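Local structure of catechol 2,3-dioxygenase (Pseudomonas sp. KL28, 3HPY) at the 4-methylcatechol site and the interface of chains A and B. The protein cleaves the aromatic ring of catechols beside the diol, using iron and dioxygen, in a bacterial long-chain alkylphenol degradation pathway. Numbering follows the deposited sequence. Chains: chain A/B, Catechol 2,3-dioxygenase.

Contact 1: the 4-methylcatechol site. Residues chain A 154, 156, 193, 201, 216, 248, 250-251, 257, 267, 289. With MCT (4-methylcatechol), chain C; FE (Fe (III) ion), chain D.
The 4-methylcatechol lies in a narrow iron pocket of the extradiol dioxygenase family; the protein hides 234 of its 246 Å², so no broad edge stays open. Its back wall is the metal, held by the family's facial triad, A:His154 NE2, A:His216 NE2 and A:Glu267 OE1, in an irregular shell where weak or water ligands may be unseen. MCT O3 binds FE at 2.0 Å and the other hydroxyl, O4, lies at 2.9 Å, so the two seem unequally bound, although the ligand is poorly ordered and the shell loosely modelled. The floor is the imidazole of A:His248, stacked under the MCT ring with centroids 3.9 Å apart and planes 13° from parallel. A:His248 NE2 donates in its ring plane to A:Glu267 OE2 (2.8 Å), which fixes the floor to a metal ligand. Over the opposite face, the NE1-CZ2 edge of A:Trp193 forms the lid, its plane tilted 56° against the MCT ring. A:His201, on that side too, hydrogen-bonds MCT O4 through NE2 at 3.0 Å; A:Tyr257 OH approaches O3 weakly from the floor side. A:Leu156 CD1 flanks C2 along one rim, the poorly ordered A:Thr251 and A:Val250 the other. The equally disordered A:Phe289 meets the methyl edge-on. The site thus orients the catechol on iron for ring cleavage.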
# COMPACT_ATOMS: atom_id res chain seq x y z
N HIS A 154 15.87 5.83 15.67
CA HIS A 154 16.36 5.41 16.99
C HIS A 154 17.55 4.48 16.83
O HIS A 154 18.11 4.35 15.75
CB HIS A 154 15.26 4.67 17.78
CG HIS A 154 14.81 3.39 17.13
ND1 HIS A 154 13.76 3.35 16.23
CD2 HIS A 154 15.26 2.12 17.23
CE1 HIS A 154 13.60 2.11 15.81
NE2 HIS A 154 14.50 1.35 16.40
N LEU A 156 19.33 0.69 18.97
CA LEU A 156 19.12 -0.34 19.97
C LEU A 156 20.50 -0.69 20.48
O LEU A 156 21.33 -1.24 19.75
CB LEU A 156 18.46 -1.58 19.36
CG LEU A 156 17.72 -2.55 20.28
CD1 LEU A 156 17.69 -3.92 19.61
CD2 LEU A 156 18.37 -2.69 21.64
N TRP A 193 12.25 -0.07 25.81
CA TRP A 193 12.02 0.80 24.66
C TRP A 193 11.48 2.11 25.22
O TRP A 193 10.35 2.18 25.69
CB TRP A 193 11.02 0.14 23.72
CG TRP A 193 11.63 -0.96 22.94
CD1 TRP A 193 12.07 -0.91 21.64
CD2 TRP A 193 11.97 -2.27 23.43
NE1 TRP A 193 12.66 -2.10 21.30
CE2 TRP A 193 12.62 -2.94 22.38
CE3 TRP A 193 11.80 -2.92 24.65
CZ2 TRP A 193 13.09 -4.26 22.52
CZ3 TRP A 193 12.26 -4.24 24.79
CH2 TRP A 193 12.91 -4.89 23.72
N HIS A 201 9.38 4.55 20.17
CA HIS A 201 10.67 4.62 20.84
C HIS A 201 11.69 5.49 20.14
O HIS A 201 11.76 5.55 18.92
CB HIS A 201 11.27 3.22 21.08
CG HIS A 201 11.51 2.42 19.84
ND1 HIS A 201 10.54 2.22 18.89
CD2 HIS A 201 12.58 1.69 19.44
CE1 HIS A 201 10.99 1.39 17.96
NE2 HIS A 201 12.23 1.05 18.28
N HIS A 216 21.95 -1.93 16.43
CA HIS A 216 21.66 -1.26 15.17
C HIS A 216 21.11 0.12 15.33
O HIS A 216 20.60 0.48 16.39
CB HIS A 216 20.63 -2.05 14.34
CG HIS A 216 19.24 -1.96 14.88
ND1 HIS A 216 18.78 -2.78 15.88
CD2 HIS A 216 18.23 -1.10 14.60
CE1 HIS A 216 17.54 -2.44 16.20
NE2 HIS A 216 17.18 -1.41 15.44
N HIS A 248 7.42 -6.61 13.81
CA HIS A 248 8.13 -6.74 15.08
C HIS A 248 7.28 -7.35 16.17
O HIS A 248 7.57 -8.43 16.68
CB HIS A 248 8.63 -5.37 15.56
CG HIS A 248 10.08 -5.13 15.27
ND1 HIS A 248 11.07 -5.98 15.70
CD2 HIS A 248 10.70 -4.13 14.61
CE1 HIS A 248 12.25 -5.52 15.30
NE2 HIS A 248 12.05 -4.39 14.64
N VAL A 250 6.88 -6.41 19.30
CA VAL A 250 7.30 -5.68 20.49
C VAL A 250 7.31 -4.19 20.22
O VAL A 250 7.90 -3.42 20.99
CB VAL A 250 8.72 -6.08 20.96
CG1 VAL A 250 8.73 -7.51 21.47
CG2 VAL A 250 9.68 -5.95 19.83
N THR A 251 6.67 -3.77 19.14
CA THR A 251 6.61 -2.36 18.79
C THR A 251 5.57 -2.13 17.71
O THR A 251 5.29 -1.00 17.33
CB THR A 251 8.00 -1.85 18.34
OG1 THR A 251 8.13 -0.47 18.71
CG2 THR A 251 8.18 -2.01 16.84
N TYR A 257 16.16 -6.01 8.93
CA TYR A 257 17.45 -5.81 9.57
C TYR A 257 18.48 -6.16 8.52
O TYR A 257 18.44 -7.24 7.97
CB TYR A 257 17.66 -6.74 10.77
CG TYR A 257 17.03 -6.25 12.05
CD1 TYR A 257 16.36 -5.04 12.11
CD2 TYR A 257 17.12 -7.01 13.22
CE1 TYR A 257 15.79 -4.58 13.28
CE2 TYR A 257 16.55 -6.56 14.41
CZ TYR A 257 15.89 -5.35 14.43
OH TYR A 257 15.29 -4.90 15.59
N GLU A 267 18.41 -0.74 10.45
CA GLU A 267 17.02 -1.13 10.25
C GLU A 267 16.27 -0.10 9.41
O GLU A 267 16.51 1.11 9.53
CB GLU A 267 16.32 -1.27 11.62
CG GLU A 267 14.82 -1.60 11.54
CD GLU A 267 14.12 -1.46 12.89
OE1 GLU A 267 14.29 -0.42 13.55
OE2 GLU A 267 13.37 -2.37 13.30
N PHE A 289 9.29 -13.48 23.85
CA PHE A 289 10.18 -12.54 23.18
C PHE A 289 11.08 -13.27 22.18
O PHE A 289 12.32 -13.26 22.36
CB PHE A 289 11.02 -11.80 24.23
CG PHE A 289 11.87 -10.69 23.66
CD1 PHE A 289 11.30 -9.71 22.85
CD2 PHE A 289 13.22 -10.61 23.97
CE1 PHE A 289 12.08 -8.67 22.34
CE2 PHE A 289 14.00 -9.57 23.48
CZ PHE A 289 13.43 -8.59 22.66
C1 MCT C . 12.75 -4.33 19.27
C2 MCT C . 13.85 -3.79 18.60
C3 MCT C . 13.64 -2.78 17.66
O3 MCT C . 14.69 -2.27 17.01
C4 MCT C . 12.32 -2.29 17.38
O4 MCT C . 12.13 -1.32 16.45
C5 MCT C . 11.22 -2.84 18.08
C6 MCT C . 11.44 -3.85 19.02
C MCT C . 12.98 -5.43 20.24
FE FE D . 14.93 -0.77 15.74

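Contact 2: the interface of chains A and B. Residues chain A 51, 129, 131, 133-137; chain B 249, 252, 273, 282-284.
Backbone pairing, apolar packing and water-borne polar contacts together form this part of a two-fold interface in the homotetramer. The pairing is a parallel beta bridge between A:Val134 and B:Ser283, the middle residue of strand 282-284. B:Ser283 N donates to A:Glu133 O at 2.9 Å, 167° at the hydrogen, and A:Asn135 N donates back to B:Ser283 O at 2.7 Å, both nearly along the C=O axes. B:Leu282 and B:Trp284 point to the same face of the strand, with A:Pro136 packed against both. The indole of B:Trp284, with CG anti to the carbonyl carbon (chi1 -71°), offers one face to two successive residues: A:Asn135 CA lies over its six-membered ring, 3.8 Å from the centroid, and A:Pro136 CD rests on CE2 at 3.4 Å. B:Leu282 splits its branches, CD1 against A:Pro136 CG at 3.7 Å and CD2 against A:Glu133 CG, while the tip of A:Arg51 crosses it obliquely. Further along, the extended B:Arg252 meets A:Asn129 tip to tip, guanidinium and amide planes 22° apart, but the direct bond from NH2 to OD1 is weak. Two linked waters supplement it at the guanidinium edge. One of them bridges B:Arg252 NE, at 2.8 Å, to A:Ala137 O, at 2.7 Å.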
# COMPACT_ATOMS: atom_id res chain seq x y z
N ARG A 51 15.70 18.17 8.24
CA ARG A 51 16.07 19.54 7.97
C ARG A 51 17.46 19.91 8.46
O ARG A 51 18.07 20.83 7.92
CB ARG A 51 15.03 20.48 8.58
CG ARG A 51 13.61 20.12 8.21
CD ARG A 51 12.68 21.30 8.40
NE ARG A 51 11.34 21.02 7.92
CZ ARG A 51 10.32 21.86 8.08
NH1 ARG A 51 10.53 23.02 8.69
NH2 ARG A 51 9.11 21.55 7.64
N ASN A 129 15.30 20.17 3.46
CA ASN A 129 15.10 18.81 2.96
C ASN A 129 15.11 18.76 1.44
O ASN A 129 14.62 17.82 0.82
CB ASN A 129 13.78 18.21 3.51
CG ASN A 129 12.53 18.90 2.99
OD1 ASN A 129 11.41 18.42 3.20
ND2 ASN A 129 12.70 20.04 2.32
N ILE A 131 13.55 20.74 -0.47
CA ILE A 131 12.29 21.22 -1.03
C ILE A 131 12.04 22.66 -0.62
O ILE A 131 12.34 23.05 0.50
CB ILE A 131 11.10 20.37 -0.54
CG1 ILE A 131 11.35 18.89 -0.83
CG2 ILE A 131 9.81 20.81 -1.23
CD1 ILE A 131 10.25 17.98 -0.34
N GLU A 133 10.46 26.12 0.69
CA GLU A 133 9.68 26.38 1.91
C GLU A 133 8.35 27.02 1.53
O GLU A 133 7.47 27.21 2.38
CB GLU A 133 10.47 27.30 2.84
CG GLU A 133 9.80 27.51 4.20
CD GLU A 133 10.64 28.38 5.12
OE1 GLU A 133 10.91 29.54 4.76
OE2 GLU A 133 11.01 27.90 6.22
N VAL A 134 8.20 27.36 0.25
CA VAL A 134 6.97 27.97 -0.25
C VAL A 134 6.33 27.03 -1.28
O VAL A 134 6.99 26.61 -2.23
CB VAL A 134 7.24 29.35 -0.90
CG1 VAL A 134 8.28 29.23 -2.01
CG2 VAL A 134 5.95 29.94 -1.44
N ASN A 135 5.06 26.70 -1.07
CA ASN A 135 4.34 25.78 -1.95
C ASN A 135 5.18 24.50 -2.10
O ASN A 135 5.46 24.05 -3.21
CB ASN A 135 4.11 26.41 -3.33
CG ASN A 135 3.32 27.71 -3.24
OD1 ASN A 135 2.30 27.78 -2.56
ND2 ASN A 135 3.78 28.73 -3.96
N PRO A 136 5.57 23.89 -0.96
CA PRO A 136 6.38 22.67 -0.98
C PRO A 136 5.69 21.43 -1.52
O PRO A 136 4.53 21.18 -1.21
CB PRO A 136 6.75 22.50 0.49
CG PRO A 136 5.47 22.91 1.16
CD PRO A 136 5.09 24.18 0.40
N ALA A 137 6.40 20.66 -2.33
CA ALA A 137 5.85 19.41 -2.86
C ALA A 137 6.03 18.37 -1.76
O ALA A 137 6.76 18.60 -0.79
CB ALA A 137 6.60 18.99 -4.12
N GLY B 249 -1.33 18.73 -0.14
CA GLY B 249 -0.46 19.82 -0.54
C GLY B 249 0.08 20.18 0.81
O GLY B 249 1.22 19.90 1.14
N ARG B 252 1.07 17.15 3.38
CA ARG B 252 1.33 15.93 2.61
C ARG B 252 0.34 14.82 2.98
O ARG B 252 0.39 13.72 2.43
CB ARG B 252 2.75 15.41 2.85
CG ARG B 252 3.86 16.40 2.56
CD ARG B 252 5.21 15.75 2.78
NE ARG B 252 6.30 16.71 2.78
CZ ARG B 252 7.57 16.41 3.03
NH1 ARG B 252 7.91 15.15 3.29
NH2 ARG B 252 8.49 17.37 3.03
N TYR B 273 4.56 14.76 7.28
CA TYR B 273 5.92 14.72 7.77
C TYR B 273 5.95 14.84 9.29
O TYR B 273 4.91 14.80 9.93
CB TYR B 273 6.75 15.82 7.11
CG TYR B 273 6.10 17.18 7.16
CD1 TYR B 273 6.40 18.08 8.18
CD2 TYR B 273 5.22 17.59 6.16
CE1 TYR B 273 5.84 19.37 8.21
CE2 TYR B 273 4.66 18.87 6.17
CZ TYR B 273 4.98 19.75 7.20
OH TYR B 273 4.44 21.03 7.20
N LEU B 282 6.27 26.17 6.87
CA LEU B 282 6.23 26.21 5.43
C LEU B 282 5.07 27.13 5.07
O LEU B 282 4.17 27.32 5.89
CB LEU B 282 6.01 24.83 4.82
CG LEU B 282 7.00 23.71 5.22
CD1 LEU B 282 6.59 22.36 4.67
CD2 LEU B 282 8.40 24.06 4.77
N SER B 283 5.08 27.70 3.87
CA SER B 283 4.01 28.62 3.48
C SER B 283 3.46 28.31 2.09
O SER B 283 4.17 27.84 1.21
CB SER B 283 4.53 30.06 3.49
OG SER B 283 5.17 30.36 4.72
N TRP B 284 2.17 28.59 1.91
CA TRP B 284 1.52 28.40 0.63
C TRP B 284 0.93 29.74 0.24
O TRP B 284 0.22 30.36 1.04
CB TRP B 284 0.40 27.36 0.74
CG TRP B 284 0.93 25.98 0.93
CD1 TRP B 284 1.43 25.44 2.07
CD2 TRP B 284 1.06 24.98 -0.09
NE1 TRP B 284 1.88 24.16 1.84
CE2 TRP B 284 1.66 23.86 0.52
CE3 TRP B 284 0.73 24.93 -1.44
CZ2 TRP B 284 1.94 22.68 -0.20
CZ3 TRP B 284 1.01 23.77 -2.16
CH2 TRP B 284 1.61 22.66 -1.52
O HOH W 1 5.86 19.23 1.67
O HOH W 2 8.58 19.99 2.63

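Contact 3: the interface of chains A and B. Residues chain A 2-4, 196-198, 276-277; chain B 2-4, 6, 196-198, 277.
The backbone nitrogen of B:Ala2, the first modelled residue of its chain, is gripped by two carbonyl oxygens of the other subunit: A:Thr4 O at 2.6 Å, nearly along its C=O axis, and A:Cys196 O at 2.7 Å, approached from above the carbonyl plane. The motif is an antiparallel beta bridge between N-terminal arms, centred on A:Met3 and B:Met3, between two subunits of the homotetramer of this VOC-family enzyme. B:Thr4 N returns a bond of 2.8 Å to A:Ala2 O, 170° at the hydrogen; A:Thr4 N reaches B:Ala2 O at the same length but less straight. B:Thr4 OG1 adds a longer bond to A:Ala2 O; A:Ala2 is poorly ordered, so its half of the pairing is less certain. The methionine side chains, bent at chi2 and chi3, cross at about a right angle, with SD to SD at 3.6 Å. Behind each, packing is tight, as where A:Met3 CB presses B:Pro277 CG at 3.4 Å. Nearby, A:His198 and B:His198, with CG set between the backbone N and the carbonyl carbon, extend tip to tip and stack, centroids 3.5 Å apart and planes 6° from parallel; charge on both rings would probably be unfavourable. A:Tyr276 OH lies above the outer face of A:His198, and reaches B:Ser197 OG through a water.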
# COMPACT_ATOMS: atom_id res chain seq x y z
N ALA A 2 3.25 20.19 24.53
CA ALA A 2 4.28 20.67 23.62
C ALA A 2 5.54 19.83 23.76
O ALA A 2 5.78 19.18 24.77
CB ALA A 2 4.62 22.11 23.88
N MET A 3 6.28 19.88 22.68
CA MET A 3 7.54 19.12 22.69
C MET A 3 8.60 19.95 23.38
O MET A 3 8.80 21.10 23.00
CB MET A 3 7.94 18.74 21.25
CG MET A 3 7.52 17.36 20.80
SD MET A 3 7.99 16.08 21.98
CE MET A 3 9.77 16.20 21.92
N THR A 4 9.24 19.35 24.38
CA THR A 4 10.23 20.05 25.21
C THR A 4 11.38 19.14 25.68
O THR A 4 11.37 17.94 25.41
CB THR A 4 9.47 20.66 26.40
OG1 THR A 4 10.00 21.95 26.72
CG2 THR A 4 9.59 19.74 27.60
N CYS A 196 10.87 9.96 24.14
CA CYS A 196 10.94 11.32 24.70
C CYS A 196 9.99 12.17 23.87
O CYS A 196 10.15 13.39 23.78
CB CYS A 196 12.37 11.87 24.61
SG CYS A 196 12.99 12.06 22.91
N SER A 197 8.99 11.51 23.29
CA SER A 197 8.01 12.17 22.42
C SER A 197 6.74 11.31 22.38
O SER A 197 6.32 10.76 23.39
CB SER A 197 8.60 12.26 21.01
OG SER A 197 8.99 10.97 20.56
N HIS A 198 6.08 11.23 21.22
CA HIS A 198 4.94 10.33 21.16
C HIS A 198 5.22 9.18 20.19
O HIS A 198 4.30 8.50 19.72
CB HIS A 198 3.57 11.03 20.86
CG HIS A 198 3.50 11.80 19.57
ND1 HIS A 198 3.63 13.17 19.52
CD2 HIS A 198 3.26 11.42 18.30
CE1 HIS A 198 3.51 13.59 18.27
NE2 HIS A 198 3.28 12.54 17.51
N TYR A 276 1.88 8.14 24.58
CA TYR A 276 2.04 9.47 25.16
C TYR A 276 2.53 9.26 26.59
O TYR A 276 2.30 8.21 27.18
CB TYR A 276 0.71 10.26 25.14
CG TYR A 276 0.44 10.92 23.80
CD1 TYR A 276 0.88 12.22 23.52
CD2 TYR A 276 -0.24 10.24 22.79
CE1 TYR A 276 0.66 12.82 22.25
CE2 TYR A 276 -0.47 10.81 21.54
CZ TYR A 276 -0.03 12.09 21.27
OH TYR A 276 -0.26 12.62 20.01
N PRO A 277 3.24 10.24 27.14
CA PRO A 277 3.80 10.19 28.50
C PRO A 277 2.83 9.66 29.56
O PRO A 277 3.27 9.10 30.57
CB PRO A 277 4.20 11.65 28.77
CG PRO A 277 4.44 12.21 27.41
CD PRO A 277 3.35 11.60 26.58
N ALA B 2 10.76 15.39 25.45
CA ALA B 2 9.59 14.97 26.27
C ALA B 2 8.33 15.74 25.88
O ALA B 2 8.41 16.92 25.54
CB ALA B 2 9.87 15.22 27.74
N MET B 3 7.19 15.07 25.92
CA MET B 3 5.92 15.73 25.64
C MET B 3 5.46 16.27 26.99
O MET B 3 5.39 15.52 27.97
CB MET B 3 4.87 14.74 25.12
CG MET B 3 4.90 14.47 23.70
SD MET B 3 4.47 15.99 22.86
CE MET B 3 2.80 16.21 22.92
N THR B 4 5.18 17.57 27.04
CA THR B 4 4.71 18.25 28.24
C THR B 4 3.58 19.19 27.83
O THR B 4 3.17 19.21 26.67
CB THR B 4 5.84 19.11 28.89
OG1 THR B 4 6.47 19.91 27.88
CG2 THR B 4 6.87 18.22 29.60
N VAL B 6 0.36 20.82 26.75
CA VAL B 6 -0.81 20.29 26.06
C VAL B 6 -0.29 19.10 25.26
O VAL B 6 0.57 19.26 24.38
CB VAL B 6 -1.41 21.34 25.10
CG1 VAL B 6 -2.62 20.76 24.37
CG2 VAL B 6 -1.80 22.59 25.88
N CYS B 196 1.24 20.88 18.74
CA CYS B 196 1.66 20.94 20.14
C CYS B 196 2.49 19.69 20.41
O CYS B 196 2.67 19.26 21.55
CB CYS B 196 0.44 20.98 21.08
SG CYS B 196 -0.62 19.52 21.10
N SER B 197 3.02 19.12 19.33
CA SER B 197 3.80 17.89 19.41
C SER B 197 4.68 17.79 18.17
O SER B 197 5.16 18.81 17.69
CB SER B 197 2.83 16.71 19.47
OG SER B 197 1.97 16.69 18.34
N HIS B 198 4.94 16.57 17.68
CA HIS B 198 5.71 16.49 16.45
C HIS B 198 4.81 16.03 15.31
O HIS B 198 5.27 15.57 14.28
CB HIS B 198 6.98 15.61 16.57
CG HIS B 198 6.72 14.19 16.93
ND1 HIS B 198 6.92 13.71 18.20
CD2 HIS B 198 6.35 13.13 16.18
CE1 HIS B 198 6.67 12.41 18.23
NE2 HIS B 198 6.33 12.04 17.01
N PRO B 277 9.42 21.53 17.18
CA PRO B 277 9.37 22.93 17.64
C PRO B 277 10.48 23.83 17.09
O PRO B 277 10.33 25.05 17.07
CB PRO B 277 9.44 22.81 19.14
CG PRO B 277 8.82 21.50 19.43
CD PRO B 277 9.27 20.60 18.31
O HOH W 3 -0.31 15.29 19.89
O HOH W 4 5.94 20.62 20.01
O HOH W 5 7.15 12.29 25.94

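Contact 3 lies about 21 Å from contact 1 and 22 Å from contact 2, measured between C-alpha centres, while contacts 1 and 2 are about 30 Å apart. Chain segments join them. Strand 191-195, which supplies the lid tryptophan of contact 1, runs straight into residues 196-198 of contact 3, and A:His201 follows closely. Within segment 248-252 of each subunit, 248, 250 and 251 line its pocket while 249 and 252 meet the neighbour. B:Tyr273 of contact 2 and residues 276-277 of contact 3 follow strand 265-271, which carries the glutamate iron ligand. Assembly may therefore steady the pocket, although the structure alone does not show it.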